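Local structure of cytidylyltransferase (Leptospira borgpetersenii serovar Hardjo-bovis, 6OEW) at residues T36-G39 / F40-E43; L91-A94 / K95-I99; E149-T152 / L153-E157. The protein probably transfers nucleotidyl groups, most likely as a magnesium-dependent cytidylyltransferase built on the GT-A nucleotide-binding architecture. One frame throughout, in Å; residues are numbered along the deposited sequence.

Contact 1 of 3, residues T36-G39 / F40-E43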
# COMPACT_ATOMS: atom_id res chain seq x y z
N THR A 36 -12.28 10.77 2.38
CA THR A 36 -11.24 11.06 1.40
C THR A 36 -10.65 9.76 0.87
O THR A 36 -10.87 8.67 1.41
CB THR A 36 -10.14 11.92 2.03
OG1 THR A 36 -9.55 11.17 3.12
CG2 THR A 36 -10.71 13.24 2.56
N ILE A 37 -9.85 9.88 -0.20
CA ILE A 37 -9.16 8.71 -0.73
C ILE A 37 -8.35 8.01 0.37
O ILE A 37 -8.48 6.81 0.60
CB ILE A 37 -8.27 9.10 -1.92
CG1 ILE A 37 -9.12 9.31 -3.18
CG2 ILE A 37 -7.18 8.07 -2.15
CD1 ILE A 37 -9.56 8.02 -3.84
N LEU A 38 -7.52 8.78 1.08
CA LEU A 38 -6.69 8.17 2.13
C LEU A 38 -7.54 7.71 3.30
O LEU A 38 -7.29 6.64 3.87
CB LEU A 38 -5.62 9.16 2.60
CG LEU A 38 -4.66 8.65 3.69
CD1 LEU A 38 -4.01 7.29 3.35
CD2 LEU A 38 -3.58 9.68 3.96
N GLY A 39 -8.56 8.48 3.69
CA GLY A 39 -9.43 8.04 4.78
C GLY A 39 -10.15 6.73 4.48
O GLY A 39 -10.29 5.86 5.35
N PHE A 40 -10.62 6.58 3.24
CA PHE A 40 -11.22 5.32 2.81
C PHE A 40 -10.26 4.15 3.00
O PHE A 40 -10.66 3.08 3.48
CB PHE A 40 -11.62 5.44 1.34
CG PHE A 40 -12.69 4.49 0.93
CD1 PHE A 40 -14.01 4.92 0.79
CD2 PHE A 40 -12.40 3.15 0.67
CE1 PHE A 40 -15.02 4.06 0.40
CE2 PHE A 40 -13.42 2.27 0.29
CZ PHE A 40 -14.72 2.72 0.16
N MET A 41 -9.00 4.33 2.60
CA MET A 41 -7.99 3.30 2.77
C MET A 41 -7.81 2.93 4.24
O MET A 41 -7.78 1.74 4.60
CB MET A 41 -6.66 3.77 2.19
CG MET A 41 -5.62 2.65 2.06
SD MET A 41 -4.04 3.33 1.53
CE MET A 41 -3.05 1.82 1.50
N LEU A 42 -7.71 3.93 5.10
CA LEU A 42 -7.54 3.68 6.53
C LEU A 42 -8.73 2.92 7.09
O LEU A 42 -8.56 1.99 7.88
CB LEU A 42 -7.31 5.00 7.26
CG LEU A 42 -6.01 5.75 6.90
CD1 LEU A 42 -5.89 7.05 7.67
CD2 LEU A 42 -4.78 4.88 7.17
N GLU A 43 -9.95 3.27 6.67
CA GLU A 43 -11.13 2.54 7.14
C GLU A 43 -11.08 1.08 6.70
O GLU A 43 -11.48 0.19 7.46
CB GLU A 43 -12.41 3.21 6.64
CG GLU A 43 -12.68 4.53 7.31
CD GLU A 43 -14.08 5.03 7.03
OE1 GLU A 43 -15.03 4.22 7.10
OE2 GLU A 43 -14.22 6.22 6.73

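Contact 2 of 3, residues L91-A94 / K95-I99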
# COMPACT_ATOMS: atom_id res chain seq x y z
N LEU A 91 12.71 3.60 7.89
CA LEU A 91 13.60 3.14 8.95
C LEU A 91 13.38 3.95 10.22
O LEU A 91 13.29 3.39 11.32
CB LEU A 91 15.05 3.20 8.48
CG LEU A 91 16.12 2.52 9.32
CD1 LEU A 91 15.72 1.09 9.63
CD2 LEU A 91 17.46 2.57 8.62
N ASP A 92 13.25 5.28 10.09
CA ASP A 92 12.92 6.12 11.24
C ASP A 92 11.62 5.66 11.91
O ASP A 92 11.55 5.49 13.13
CB ASP A 92 12.77 7.58 10.80
CG ASP A 92 14.09 8.31 10.52
OD1 ASP A 92 15.18 7.78 10.79
OD2 ASP A 92 14.01 9.44 9.99
N ALA A 93 10.57 5.46 11.10
CA ALA A 93 9.27 5.08 11.65
C ALA A 93 9.34 3.72 12.33
O ALA A 93 8.80 3.54 13.43
CB ALA A 93 8.22 5.07 10.55
N ALA A 94 9.98 2.74 11.67
CA ALA A 94 10.03 1.39 12.23
C ALA A 94 10.77 1.38 13.57
O ALA A 94 10.34 0.72 14.53
CB ALA A 94 10.71 0.44 11.25
N LYS A 95 11.87 2.13 13.66
CA LYS A 95 12.58 2.20 14.93
C LYS A 95 11.76 2.94 15.97
O LYS A 95 11.73 2.54 17.14
CB LYS A 95 13.94 2.88 14.74
CG LYS A 95 14.98 2.09 13.95
CD LYS A 95 16.25 2.96 13.85
CE LYS A 95 17.20 2.51 12.75
NZ LYS A 95 18.14 3.62 12.34
N THR A 96 11.11 4.05 15.58
CA THR A 96 10.27 4.81 16.50
C THR A 96 9.20 3.93 17.13
O THR A 96 8.95 4.01 18.34
CB THR A 96 9.63 5.99 15.76
OG1 THR A 96 10.64 6.95 15.47
CG2 THR A 96 8.53 6.64 16.59
N TYR A 97 8.57 3.08 16.34
CA TYR A 97 7.45 2.27 16.82
C TYR A 97 7.86 0.85 17.17
O TYR A 97 6.98 0.01 17.42
CB TYR A 97 6.33 2.28 15.79
CG TYR A 97 5.80 3.67 15.54
CD1 TYR A 97 5.02 4.31 16.50
CD2 TYR A 97 6.09 4.36 14.36
CE1 TYR A 97 4.54 5.60 16.29
CE2 TYR A 97 5.64 5.65 14.16
CZ TYR A 97 4.86 6.26 15.13
OH TYR A 97 4.38 7.54 14.94
N ASN A 98 9.16 0.56 17.22
CA ASN A 98 9.70 -0.77 17.53
C ASN A 98 9.07 -1.86 16.66
O ASN A 98 8.65 -2.91 17.14
CB ASN A 98 9.53 -1.09 19.02
CG ASN A 98 10.27 -0.09 19.90
OD1 ASN A 98 9.68 0.83 20.46
ND2 ASN A 98 11.58 -0.26 19.99
N ILE A 99 9.01 -1.59 15.35
CA ILE A 99 8.45 -2.53 14.38
C ILE A 99 9.53 -3.51 13.94
O ILE A 99 10.65 -3.10 13.59
CB ILE A 99 7.87 -1.80 13.16
CG1 ILE A 99 6.84 -0.73 13.56
CG2 ILE A 99 7.27 -2.81 12.16
CD1 ILE A 99 5.60 -1.25 14.25

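Contact 3 of 3, residues E149-T152 / L153-E157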
# COMPACT_ATOMS: atom_id res chain seq x y z
N GLU A 149 3.95 -5.25 0.16
CA GLU A 149 5.30 -5.74 0.37
C GLU A 149 5.51 -5.87 1.86
O GLU A 149 5.05 -5.02 2.63
CB GLU A 149 6.36 -4.78 -0.25
CG GLU A 149 6.16 -4.63 -1.74
CD GLU A 149 6.70 -3.31 -2.29
OE1 GLU A 149 6.50 -2.26 -1.65
OE2 GLU A 149 7.32 -3.36 -3.37
N ILE A 150 6.14 -6.96 2.27
CA ILE A 150 6.42 -7.24 3.67
C ILE A 150 7.89 -7.57 3.80
O ILE A 150 8.40 -8.46 3.10
CB ILE A 150 5.56 -8.41 4.20
CG1 ILE A 150 4.08 -8.12 3.87
CG2 ILE A 150 5.78 -8.55 5.68
CD1 ILE A 150 3.13 -9.31 4.25
N PHE A 151 8.59 -6.90 4.72
CA PHE A 151 9.98 -7.24 4.94
C PHE A 151 10.39 -6.94 6.37
O PHE A 151 9.73 -6.17 7.08
CB PHE A 151 10.89 -6.51 3.94
CG PHE A 151 10.53 -5.06 3.74
CD1 PHE A 151 11.01 -4.09 4.61
CD2 PHE A 151 9.71 -4.68 2.69
CE1 PHE A 151 10.68 -2.74 4.42
CE2 PHE A 151 9.37 -3.35 2.50
CZ PHE A 151 9.85 -2.38 3.36
N THR A 152 11.48 -7.57 6.79
CA THR A 152 12.00 -7.42 8.14
C THR A 152 12.70 -6.08 8.29
O THR A 152 13.18 -5.49 7.32
CB THR A 152 12.98 -8.54 8.51
OG1 THR A 152 14.15 -8.47 7.67
CG2 THR A 152 12.33 -9.92 8.38
N LEU A 153 12.74 -5.59 9.52
CA LEU A 153 13.58 -4.44 9.81
C LEU A 153 15.02 -4.71 9.41
O LEU A 153 15.71 -3.82 8.91
CB LEU A 153 13.48 -4.09 11.30
CG LEU A 153 14.43 -3.00 11.81
CD1 LEU A 153 14.00 -1.65 11.32
CD2 LEU A 153 14.44 -3.07 13.32
N SER A 154 15.48 -5.95 9.62
CA SER A 154 16.86 -6.29 9.27
C SER A 154 17.12 -6.11 7.78
O SER A 154 18.17 -5.58 7.38
CB SER A 154 17.18 -7.71 9.72
OG SER A 154 17.45 -7.70 11.11
N LEU A 155 16.18 -6.53 6.93
CA LEU A 155 16.34 -6.33 5.49
C LEU A 155 16.39 -4.84 5.16
O LEU A 155 17.25 -4.39 4.40
CB LEU A 155 15.20 -7.01 4.72
CG LEU A 155 15.30 -6.66 3.22
CD1 LEU A 155 15.20 -7.86 2.32
CD2 LEU A 155 14.26 -5.61 2.80
N LEU A 156 15.48 -4.06 5.74
CA LEU A 156 15.48 -2.62 5.48
C LEU A 156 16.81 -1.99 5.88
O LEU A 156 17.34 -1.13 5.17
CB LEU A 156 14.30 -1.96 6.20
CG LEU A 156 14.17 -0.44 5.99
CD1 LEU A 156 14.10 -0.18 4.51
CD2 LEU A 156 12.92 0.08 6.70
N GLU A 157 17.40 -2.44 6.99
CA GLU A 157 18.70 -1.91 7.41
C GLU A 157 19.79 -2.27 6.40
O GLU A 157 20.65 -1.44 6.10
CB GLU A 157 19.03 -2.42 8.81
CG GLU A 157 18.22 -1.70 9.89
CD GLU A 157 18.43 -2.25 11.29
OE1 GLU A 157 18.78 -3.44 11.42
OE2 GLU A 157 18.22 -1.49 12.26

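Contact 1 of 3, residues T36-G39 / F40-E43
Phe40 N donates to Thr36 O across 2.8 Å and so closes the first turn of helix 37-45, an example of how a strand end and a helix start share one residue. Three more backbone bonds of the same i to i+4 kind follow: Met41 N to Ile37 O, Leu42 N to Leu38 O and Glu43 N to Gly39 O, the last at 2.9 Å. A side chain adds a fifth hydrogen bond within the two segments. Thr36 turns OG1 back over the helix start and accepts from Gly39 N at 2.9 Å (N-H...O angle 153°); chi1 of 61° holds the hydroxyl oxygen there, so Thr36 grips the opening turn through both its carbonyl and its hydroxyl.

The apolar contacts are looser. Leu38 sends CD1 along the helix to Met41 SD and to Leu42 CG, each 4.4 Å away, while Leu42 CG also rests 3.4 Å from Leu38 O. Met41 runs fully extended, CG opposite its backbone N (chi1 -168°), and reaches Ile15 of strand 11-16, which Leu42 touches too. Leu38 leans on Ile70 of helix 65-73. The Phe40 ring meets Phe32 edge-to-face.

Charge enters at the far end. Glu43 CG passes 3.4 Å from Gly39 O, and its carboxylate continues to Lys220, with which OE1 forms a salt bridge.

The whole is a classic threonine N-cap, here at the junction of the small antiparallel pair 31-32/35-36 with a helix packed on the central sheet; the side chain of Ile37 lies about 7 Å from that of Asp108, a magnesium-binding residue of this protein.

Contact 2 of 3, residues L91-A94 / K95-I99
Ile99 N reaches back to Ala94 O at 2.8 Å, with an N-H...O angle of 168°, and this bond, with a weak one from Asn98 N to Lys95 O (3.2 Å), forms the Schellman motif that ends helix 86-96; Asn98, with positive phi, is its C-prime residue. Two residues before Ala94, Asp92 O accepts twice, from Thr96 N and, also at 2.9 Å, from Thr96 OG1, whose hydroxyl stands above the carbonyl plane, 41° out of it. A chi1 of -71° sets OG1 opposite the carbonyl carbon of Thr96 and folds it back against the helix, a familiar way for a threonine to share a backbone acceptor. Lys95 N to Leu91 O and Tyr97 N to Ala93 O are ordinary helical bonds.

Outward from the backbone, the packing divides by face. Ala94 CB meets Ile99 CB at 4.1 Å, the apolar contact that accompanies the Schellman turn, while Ala93 CB faces the sheet, touching Phe79 and Leu57. Tyr97 lies near Ser77 and Val55 of the neighbouring strands, its CD2 4.4 Å from Ala93 CB, and Thr96 CG2 sits over the centre of one face of its ring. Tyr97 O accepts from Lys10 NZ. On another flank Leu91 leans on Leu153 and Glu157 of helix 153-162, which together with the two parallel strands shows this helix to be sandwiched between sheet and helix.

The long aliphatic part of Lys95, extended beyond CG, passes Leu91 O and then crosses Leu91 obliquely: its CE lies 3.6 Å from Leu91 CG, and its NZ is 3.8 Å from the same carbon.

Contact 3 of 3, residues E149-T152 / L153-E157
Phe151 and Leu155 meet where strand 149-152 turns into helix 153-162, and the phenylalanine can be followed outward. Its CB touches Leu155 CD2 at 3.7 Å. CG and CD1 stay near the same methyl, which approaches the ring obliquely while the two side chains cross at about a right angle. Farther out, CE1 comes to 4.1 Å from Leu156 CB, the next residue of the helix. Chi1 of 43° places CG between the backbone N and the carbonyl carbon, bringing the ring alongside the helix start. The Phe151 side chain also touches Ile102 and Arg104 of strand 101-106.

Polar contacts fix the junction itself. Thr152 OG1 accepts from Leu155 N at 2.9 Å, with an N-H...O angle of 157°, and Thr152 O accepts from Leu156 N at 3.1 Å, so one residue satisfies two amides of the first turn. Leu155 CB packs 3.5 Å from the same hydroxyl oxygen, Thr152 OG1.

The axes of segments 149-152 and 153-157 stand at 86°. The threonine N-cap here joins an antiparallel strand of the mixed central sheet to a helix packed beside helix 86-96.

Overall arrangement
The three contacts illustrate helix ends placed around one mixed sheet: contacts 1 and 3 each begin a helix, contact 2 finishes one. Contacts 2 and 3 are direct neighbours, their centres 11 Å apart. Leu91 CD1 lies 3.7 Å from Leu153 CD1, and Ile99 O lies 3.8 Å from Leu153 CB, so the end of one helix packs against the start of the other. Contact 1 stands across the chain's centre from contact 3, with centres about 25 Å apart, and touches neither of the others. It is also the one near the metal: the Met41 side chain is about 10 Å from the bound magnesium ion, whereas contacts 2 and 3 lie away from the magnesium site.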